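Local coordinates for protein putative phosphinothricin n-acetyltransferase (Acinetobacter baylyi, PDB 2JLM) that probably transfers the acetyl group of acetyl-CoA to the amino group of L-methionine sulfone and L-methionine sulfoximine, at residues M1-P4 with S5-T8; N29-I32 with I33-A37; F147-S150 with G151-Q154. All blocks are in the same frame, centred on the assembly; numbering follows the deposited sequence.

Contact 1. Residues M1-P4 with S5-T8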
ATOM      1  N   MET D   1     -14.733  33.752  23.154  1.00 54.05           N
ATOM      2  CA  MET D   1     -13.827  32.633  22.919  1.00 48.28           C
ATOM      3  C   MET D   1     -14.416  31.287  23.360  1.00 61.16           C
ATOM      4  O   MET D   1     -15.498  31.231  23.956  1.00 56.37           O
ATOM      5  CB  MET D   1     -12.507  32.876  23.648  1.00 37.01           C
ATOM      6  CG  MET D   1     -12.660  33.029  25.139  1.00 44.91           C
ATOM      7  SD  MET D   1     -11.127  33.497  25.980  1.00 39.20           S
ATOM      8  CE  MET D   1     -10.409  31.893  26.340  1.00 36.63           C
ATOM      9  N   PHE D   2     -13.690  30.209  23.071  1.00 32.86           N
ATOM     10  CA  PHE D   2     -14.094  28.859  23.466  1.00 36.29           C
ATOM     11  C   PHE D   2     -13.454  28.407  24.774  1.00 39.92           C
ATOM     12  O   PHE D   2     -12.518  29.037  25.274  1.00 34.30           O
ATOM     13  CB  PHE D   2     -13.750  27.852  22.368  1.00 36.59           C
ATOM     14  CG  PHE D   2     -14.590  27.993  21.143  1.00 52.34           C
ATOM     15  CD1 PHE D   2     -15.782  27.298  21.025  1.00 60.67           C
ATOM     16  CD2 PHE D   2     -14.193  28.824  20.109  1.00 42.65           C
ATOM     17  CE1 PHE D   2     -16.557  27.424  19.898  1.00 46.88           C
ATOM     18  CE2 PHE D   2     -14.971  28.957  18.979  1.00 70.40           C
ATOM     19  CZ  PHE D   2     -16.156  28.256  18.873  1.00 78.16           C
ATOM     20  N   SER D   3     -13.973  27.308  25.321  1.00 36.41           N
ATOM     21  CA  SER D   3     -13.454  26.729  26.556  1.00 27.84           C
ATOM     22  C   SER D   3     -13.840  25.259  26.596  1.00 52.27           C
ATOM     23  O   SER D   3     -14.677  24.819  25.805  1.00 42.65           O
ATOM     24  CB  SER D   3     -14.015  27.464  27.780  1.00 41.11           C
ATOM     25  OG  SER D   3     -15.425  27.331  27.870  1.00 52.04           O
ATOM     26  N   PRO D   4     -13.221  24.489  27.507  1.00 60.06           N
ATOM     27  CA  PRO D   4     -13.511  23.055  27.669  1.00 36.77           C
ATOM     28  C   PRO D   4     -14.934  22.821  28.159  1.00 59.49           C
ATOM     29  O   PRO D   4     -15.393  21.682  28.213  1.00 67.40           O
ATOM     30  CB  PRO D   4     -12.509  22.617  28.748  1.00 66.43           C
ATOM     31  CG  PRO D   4     -12.134  23.898  29.453  1.00 67.13           C
ATOM     32  CD  PRO D   4     -12.085  24.902  28.348  1.00 55.03           C
ATOM     33  N   SER D   5     -15.619  23.902  28.518  1.00 57.61           N
ATOM     34  CA  SER D   5     -17.011  23.816  28.931  1.00 65.14           C
ATOM     35  C   SER D   5     -17.952  24.158  27.776  1.00 50.92           C
ATOM     36  O   SER D   5     -19.140  23.842  27.823  1.00 43.39           O
ATOM     37  CB  SER D   5     -17.275  24.731  30.130  1.00 54.44           C
ATOM     38  OG  SER D   5     -16.444  24.388  31.226  1.00 60.96           O
ATOM     39  N   THR D   6     -17.425  24.800  26.739  1.00 39.20           N
ATOM     40  CA  THR D   6     -18.248  25.160  25.581  1.00 51.06           C
ATOM     41  C   THR D   6     -17.940  24.351  24.326  1.00 48.08           C
ATOM     42  O   THR D   6     -18.687  24.422  23.347  1.00 54.61           O
ATOM     43  CB  THR D   6     -18.148  26.666  25.227  1.00 52.73           C
ATOM     44  OG1 THR D   6     -16.772  27.054  25.112  1.00 50.05           O
ATOM     45  CG2 THR D   6     -18.838  27.514  26.290  1.00 40.36           C
ATOM     46  N   THR D   7     -16.843  23.595  24.339  1.00 41.90           N
ATOM     47  CA  THR D   7     -16.448  22.857  23.140  1.00 37.64           C
ATOM     48  C   THR D   7     -15.675  21.567  23.396  1.00 51.61           C
ATOM     49  O   THR D   7     -14.875  21.473  24.330  1.00 40.08           O
ATOM     50  CB  THR D   7     -15.640  23.737  22.164  1.00 61.61           C
ATOM     51  OG1 THR D   7     -15.617  23.119  20.871  1.00 59.25           O
ATOM     52  CG2 THR D   7     -14.215  23.932  22.663  1.00 44.58           C
ATOM     53  N   THR D   8     -15.935  20.575  22.553  1.00 51.30           N
ATOM     54  CA  THR D   8     -15.167  19.342  22.555  1.00 30.05           C
ATOM     55  C   THR D   8     -14.110  19.431  21.475  1.00 38.24           C
ATOM     56  O   THR D   8     -14.423  19.550  20.286  1.00 37.86           O
ATOM     57  CB  THR D   8     -16.039  18.115  22.268  1.00 42.17           C
ATOM     58  OG1 THR D   8     -16.975  17.933  23.335  1.00 39.32           O
ATOM     59  CG2 THR D   8     -15.168  16.866  22.148  1.00 41.93           C
TER
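Ser3 and Thr6 bond to each other twice in this N-terminal segment. Ser3 N donates to Thr6 OG1 over 2.8 Å, and Thr6 N donates back to Ser3 O over 2.9 Å. The first bond is bent (132° at the hydrogen). In the second, the donor sits well above the carbonyl plane of Ser3 and not on a lone pair. The chi1 of 52° at Thr6 places OG1 between its own N and carbonyl carbon, and from there it reaches back to Ser3 N. The two hydroxyls also come close, with Ser3 OG 3.1 Å from Thr6 OG1. Thr7 N adds a weak bond to Ser3 O, and Ser5 N a weak, long one to Ser3 OG. The methyl CG2 of Thr7 lies against the same carbonyl oxygen, 3.3 Å from Ser3 O.

The backbone bond from Thr6 to Ser3 closes a type I beta turn, with Pro4 and Ser5 at its corners. The turn leads the chain into strand 7-14.

The apolar contacts involve Phe2 and Thr7, whose side chains cross at about a right angle. Phe2 CD1 lies 3.7 Å from Thr7 CB, an oblique approach to the ring. Thr7 CG2 packs 4.0 Å from Phe2 CB.

A second subunit packs against this turn. Its Tyr102 ring meets Phe2, its Thr8 bonds to Thr7 OG1, and one of its strands pairs in parallel with Thr7 and Thr8.

Contact 2. Residues N29-I32 with I33-A37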
ATOM      1  N   ASN D  29     -22.378  -2.291  19.382  1.00 41.23           N
ATOM      2  CA  ASN D  29     -23.386  -2.998  20.164  1.00 34.74           C
ATOM      3  C   ASN D  29     -24.452  -2.069  20.715  1.00 40.60           C
ATOM      4  O   ASN D  29     -25.619  -2.458  20.840  1.00 47.76           O
ATOM      5  CB  ASN D  29     -22.745  -3.823  21.270  1.00 39.12           C
ATOM      6  CG  ASN D  29     -21.953  -4.983  20.727  1.00 53.21           C
ATOM      7  OD1 ASN D  29     -22.176  -5.418  19.597  1.00 54.20           O
ATOM      8  ND2 ASN D  29     -21.016  -5.489  21.520  1.00 59.22           N
ATOM      9  N   ASP D  30     -24.066  -0.834  21.023  1.00 28.16           N
ATOM     10  CA  ASP D  30     -25.051   0.130  21.496  1.00 41.73           C
ATOM     11  C   ASP D  30     -26.056   0.425  20.392  1.00 58.42           C
ATOM     12  O   ASP D  30     -27.261   0.512  20.644  1.00 46.21           O
ATOM     13  CB  ASP D  30     -24.402   1.431  21.954  1.00 24.65           C
ATOM     14  CG  ASP D  30     -25.400   2.574  22.027  1.00 69.15           C
ATOM     15  OD1 ASP D  30     -26.185   2.637  23.001  1.00 35.25           O
ATOM     16  OD2 ASP D  30     -25.414   3.403  21.094  1.00 58.63           O
ATOM     17  N   ALA D  31     -25.549   0.580  19.170  1.00 35.96           N
ATOM     18  CA  ALA D  31     -26.395   0.851  18.012  1.00 52.86           C
ATOM     19  C   ALA D  31     -27.268  -0.351  17.679  1.00 48.01           C
ATOM     20  O   ALA D  31     -28.399  -0.199  17.221  1.00 32.82           O
ATOM     21  CB  ALA D  31     -25.549   1.231  16.813  1.00 25.00           C
ATOM     22  N   ILE D  32     -26.730  -1.545  17.902  1.00 39.20           N
ATOM     23  CA  ILE D  32     -27.460  -2.775  17.624  1.00 41.05           C
ATOM     24  C   ILE D  32     -28.645  -2.918  18.567  1.00 61.12           C
ATOM     25  O   ILE D  32     -29.747  -3.286  18.154  1.00 35.54           O
ATOM     26  CB  ILE D  32     -26.553  -4.006  17.778  1.00 36.01           C
ATOM     27  CG1 ILE D  32     -25.538  -4.050  16.638  1.00 38.58           C
ATOM     28  CG2 ILE D  32     -27.387  -5.298  17.829  1.00 36.60           C
ATOM     29  CD1 ILE D  32     -24.500  -5.136  16.778  1.00 26.32           C
ATOM     30  N   ILE D  33     -28.412  -2.611  19.836  1.00 41.19           N
ATOM     31  CA  ILE D  33     -29.423  -2.820  20.864  1.00 44.36           C
ATOM     32  C   ILE D  33     -30.496  -1.729  20.879  1.00 55.93           C
ATOM     33  O   ILE D  33     -31.663  -1.996  21.170  1.00 46.91           O
ATOM     34  CB  ILE D  33     -28.770  -2.939  22.258  1.00 57.41           C
ATOM     35  CG1 ILE D  33     -28.351  -4.387  22.522  1.00 62.91           C
ATOM     36  CG2 ILE D  33     -29.710  -2.449  23.342  1.00 42.70           C
ATOM     37  CD1 ILE D  33     -27.333  -4.928  21.535  1.00 54.92           C
ATOM     38  N   ASN D  34     -30.112  -0.505  20.548  1.00 31.80           N
ATOM     39  CA  ASN D  34     -31.002   0.625  20.776  1.00 45.83           C
ATOM     40  C   ASN D  34     -31.546   1.333  19.535  1.00 68.33           C
ATOM     41  O   ASN D  34     -32.420   2.191  19.655  1.00 62.59           O
ATOM     42  CB  ASN D  34     -30.339   1.628  21.729  1.00 46.44           C
ATOM     43  CG  ASN D  34     -30.007   1.005  23.078  1.00 67.59           C
ATOM     44  OD1 ASN D  34     -30.879   0.442  23.745  1.00 49.62           O
ATOM     45  ND2 ASN D  34     -28.742   1.091  23.481  1.00 38.57           N
ATOM     46  N   SER D  35     -31.058   0.973  18.350  1.00 61.55           N
ATOM     47  CA  SER D  35     -31.490   1.666  17.133  1.00 45.22           C
ATOM     48  C   SER D  35     -31.666   0.766  15.916  1.00 50.11           C
ATOM     49  O   SER D  35     -31.333  -0.427  15.942  1.00 37.43           O
ATOM     50  CB  SER D  35     -30.512   2.788  16.783  1.00 44.33           C
ATOM     51  OG  SER D  35     -29.331   2.257  16.200  1.00 43.75           O
ATOM     52  N   THR D  36     -32.188   1.364  14.847  1.00 35.04           N
ATOM     53  CA  THR D  36     -32.339   0.674  13.568  1.00 41.82           C
ATOM     54  C   THR D  36     -31.126   0.922  12.676  1.00 45.61           C
ATOM     55  O   THR D  36     -31.185   0.712  11.467  1.00 48.54           O
ATOM     56  CB  THR D  36     -33.610   1.140  12.819  1.00 57.77           C
ATOM     57  OG1 THR D  36     -33.560   2.555  12.597  1.00 31.19           O
ATOM     58  CG2 THR D  36     -34.855   0.814  13.617  1.00 34.44           C
ATOM     59  N   ALA D  37     -30.029   1.365  13.286  1.00 49.33           N
ATOM     60  CA  ALA D  37     -28.860   1.850  12.550  1.00 45.02           C
ATOM     61  C   ALA D  37     -27.945   0.728  12.086  1.00 58.88           C
ATOM     62  O   ALA D  37     -27.153   0.894  11.155  1.00 67.64           O
TER
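Ala31 O takes two bonds from Ser35, the first residue to leave the helix. The Ser35 hydroxyl donates over 2.8 Å between OG and O, in the carbonyl plane and on a lone pair. Ser35 N donates to Ala31 O over 3.1 Å from above that plane. With chi1 at 77°, Ser35 OG lies between its own N and carbonyl carbon, turned back to the last turn of the helix. The same OG accepts from Ala37 N at 3.1 Å, so the hydroxyl links the helix end to the chain that follows.

Asp30 and Asn34 lie one turn apart, and their side chains cross at about a right angle. Asn34 ND2 donates to Asp30 OD1 over 3.0 Å. The oxygen is near the amide plane, but ND2 stands above the carboxylate plane; the two planes are 55° apart. ND2 also makes a weak bond to Asp30 O, which accepts from Asn34 N as well. Elsewhere on the last turn, Ile33 CD1 packs 3.7 Å from Ile32 CG2.

Further out, the other carboxylate oxygen of Asp30 forms a salt bridge with Arg103, which probably holds the carboxylate in place. Lys159 NZ bonds to both Ile32 O and Ser35 O, and its charge would suit the carbonyls at a helix C-terminus. Thr36 OG1 bonds to Asp132.

Here helix 17-34, the first helix of the GNAT fold, is followed directly by an ST turn, in which Ser35 OG accepts from Ala37 N.

Contact 3. Residues F147-S150 with G151-Q154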
ATOM      1  N   PHE D 147     -25.643  14.046  -0.849  1.00 19.33           N
ATOM      2  CA  PHE D 147     -26.241  12.772  -1.232  1.00 25.92           C
ATOM      3  C   PHE D 147     -27.622  13.018  -1.781  1.00 23.31           C
ATOM      4  O   PHE D 147     -28.302  13.963  -1.387  1.00 22.07           O
ATOM      5  CB  PHE D 147     -26.349  11.807  -0.057  1.00  7.88           C
ATOM      6  CG  PHE D 147     -25.034  11.209   0.352  1.00 22.62           C
ATOM      7  CD1 PHE D 147     -24.756   9.874   0.105  1.00  8.32           C
ATOM      8  CD2 PHE D 147     -24.078  11.983   0.993  1.00  9.78           C
ATOM      9  CE1 PHE D 147     -23.555   9.320   0.505  1.00 13.32           C
ATOM     10  CE2 PHE D 147     -22.880  11.440   1.385  1.00 17.10           C
ATOM     11  CZ  PHE D 147     -22.613  10.104   1.141  1.00 18.69           C
ATOM     12  N   ILE D 148     -28.032  12.144  -2.689  1.00 21.32           N
ATOM     13  CA  ILE D 148     -29.347  12.206  -3.277  1.00 16.51           C
ATOM     14  C   ILE D 148     -30.088  10.911  -2.986  1.00 19.63           C
ATOM     15  O   ILE D 148     -29.496   9.826  -2.973  1.00 31.63           O
ATOM     16  CB  ILE D 148     -29.246  12.410  -4.801  1.00 23.85           C
ATOM     17  CG1 ILE D 148     -28.416  13.659  -5.110  1.00 42.65           C
ATOM     18  CG2 ILE D 148     -30.615  12.551  -5.409  1.00 21.20           C
ATOM     19  N   HIS D 149     -31.389  11.039  -2.760  1.00 23.49           N
ATOM     20  CA  HIS D 149     -32.256   9.906  -2.500  1.00 21.31           C
ATOM     21  C   HIS D 149     -32.384   9.021  -3.750  1.00 20.62           C
ATOM     22  O   HIS D 149     -32.891   9.459  -4.775  1.00 19.52           O
ATOM     23  CB  HIS D 149     -33.619  10.429  -2.054  1.00 18.67           C
ATOM     24  CG  HIS D 149     -34.604   9.355  -1.735  1.00 23.73           C
ATOM     25  ND1 HIS D 149     -35.911   9.385  -2.171  1.00 37.97           N
ATOM     26  CD2 HIS D 149     -34.470   8.199  -1.039  1.00 14.86           C
ATOM     27  CE1 HIS D 149     -36.542   8.306  -1.748  1.00 38.51           C
ATOM     28  NE2 HIS D 149     -35.690   7.568  -1.061  1.00 19.79           N
ATOM     29  N   SER D 150     -31.898   7.786  -3.684  1.00 20.27           N
ATOM     30  CA  SER D 150     -31.898   6.913  -4.866  1.00 26.74           C
ATOM     31  C   SER D 150     -33.175   6.089  -4.945  1.00 29.95           C
ATOM     32  O   SER D 150     -33.554   5.603  -6.016  1.00 25.32           O
ATOM     33  CB  SER D 150     -30.696   5.968  -4.852  1.00 31.45           C
ATOM     34  OG  SER D 150     -29.467   6.668  -4.791  1.00 20.95           O
ATOM     35  N   GLY D 151     -33.813   5.917  -3.794  1.00 16.50           N
ATOM     36  CA  GLY D 151     -35.049   5.183  -3.697  1.00 24.47           C
ATOM     37  C   GLY D 151     -35.108   4.498  -2.352  1.00 19.65           C
ATOM     38  O   GLY D 151     -34.160   4.577  -1.568  1.00 23.21           O
ATOM     39  N   THR D 152     -36.207   3.796  -2.102  1.00 19.86           N
ATOM     40  CA  THR D 152     -36.456   3.189  -0.804  1.00 21.31           C
ATOM     41  C   THR D 152     -37.121   1.830  -0.977  1.00 22.30           C
ATOM     42  O   THR D 152     -38.122   1.719  -1.665  1.00 30.76           O
ATOM     43  CB  THR D 152     -37.387   4.091   0.026  1.00 16.43           C
ATOM     44  OG1 THR D 152     -36.698   5.300   0.370  1.00 35.46           O
ATOM     45  CG2 THR D 152     -37.860   3.375   1.295  1.00 14.32           C
ATOM     46  N   ILE D 153     -36.553   0.796  -0.369  1.00 23.20           N
ATOM     47  CA  ILE D 153     -37.174  -0.525  -0.389  1.00 33.40           C
ATOM     48  C   ILE D 153     -38.086  -0.702   0.826  1.00 20.47           C
ATOM     49  O   ILE D 153     -37.622  -0.941   1.943  1.00 28.40           O
ATOM     50  CB  ILE D 153     -36.124  -1.654  -0.460  1.00 22.11           C
ATOM     51  CG1 ILE D 153     -35.253  -1.464  -1.710  1.00 24.34           C
ATOM     52  CG2 ILE D 153     -36.817  -3.012  -0.498  1.00 21.37           C
ATOM     53  CD1 ILE D 153     -34.181  -2.490  -1.886  1.00 26.70           C
ATOM     54  N   GLN D 154     -39.386  -0.566   0.600  1.00 13.42           N
ATOM     55  CA  GLN D 154     -40.354  -0.555   1.688  1.00 25.54           C
ATOM     56  C   GLN D 154     -40.393  -1.898   2.394  1.00 18.77           C
ATOM     57  O   GLN D 154     -40.383  -2.943   1.751  1.00 24.26           O
ATOM     58  CB  GLN D 154     -41.737  -0.163   1.161  1.00 15.65           C
ATOM     59  CG  GLN D 154     -41.664   0.934   0.111  1.00 40.32           C
ATOM     60  CD  GLN D 154     -43.026   1.451  -0.316  1.00 56.34           C
ATOM     61  OE1 GLN D 154     -44.020   1.266   0.381  1.00 44.09           O
ATOM     62  NE2 GLN D 154     -43.073   2.116  -1.463  1.00 51.74           N
TER
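The His149 ring has Gly151 over one face and Thr152 at its edge. Gly151 CA makes a CH-pi contact over the face, at 4.0 Å from the ring centroid. Gly151 N lies over the same face, offset toward the rim. At the edge, in the ring plane, Thr152 OG1 is hydrogen-bonded to His149 NE2 over 2.9 Å. The bond is fairly straight, at 164°, and either atom could be the donor. It probably helps to set the rotation of the imidazole. The ring of Tyr169 on strand 162-172 also meets that of His149.

His149 CG lies anti to the backbone N (chi1 -179°), which carries the ring forward along the chain over Gly151. The Thr152 side chain crosses it at about a right angle. Both side chains leave the same side of the strand, although three residues apart.

The backbone explains this. Ser150 has near-helical angles, and Gly151 follows with a positive phi of 148°, which glycine reaches readily. Ser150 and Gly151 both bond to the backbone of Phe168, while Ser150 OG bonds to Gln170. A third subunit takes further backbone bonds from Ser150 and Thr152.

Two residues facing one on the neighbouring strand fit a beta bulge, here in strand 148-159 of the C-terminal hairpin of the GNAT fold.

Overall arrangement
All three contacts are local and come in series along the chain; none nests in or crosses another. Contact 1 closes a tight turn at the N terminus and opens into strand 7-14, one outermost strand of the sheet within this chain. Helix 17-34 comes next, and contact 2 closes its C-terminal end. Contact 3 lies much later, in strand 148-159, the outermost strand at the other side of the same sheet. The centres of contacts 1 and 3 are about 38 Å apart, and those of contacts 2 and 3 about 22 Å apart. Lys159, from the strand of contact 3, bonds to carbonyls of contact 2. Contacts 1 and 3 each meet a different neighbouring subunit.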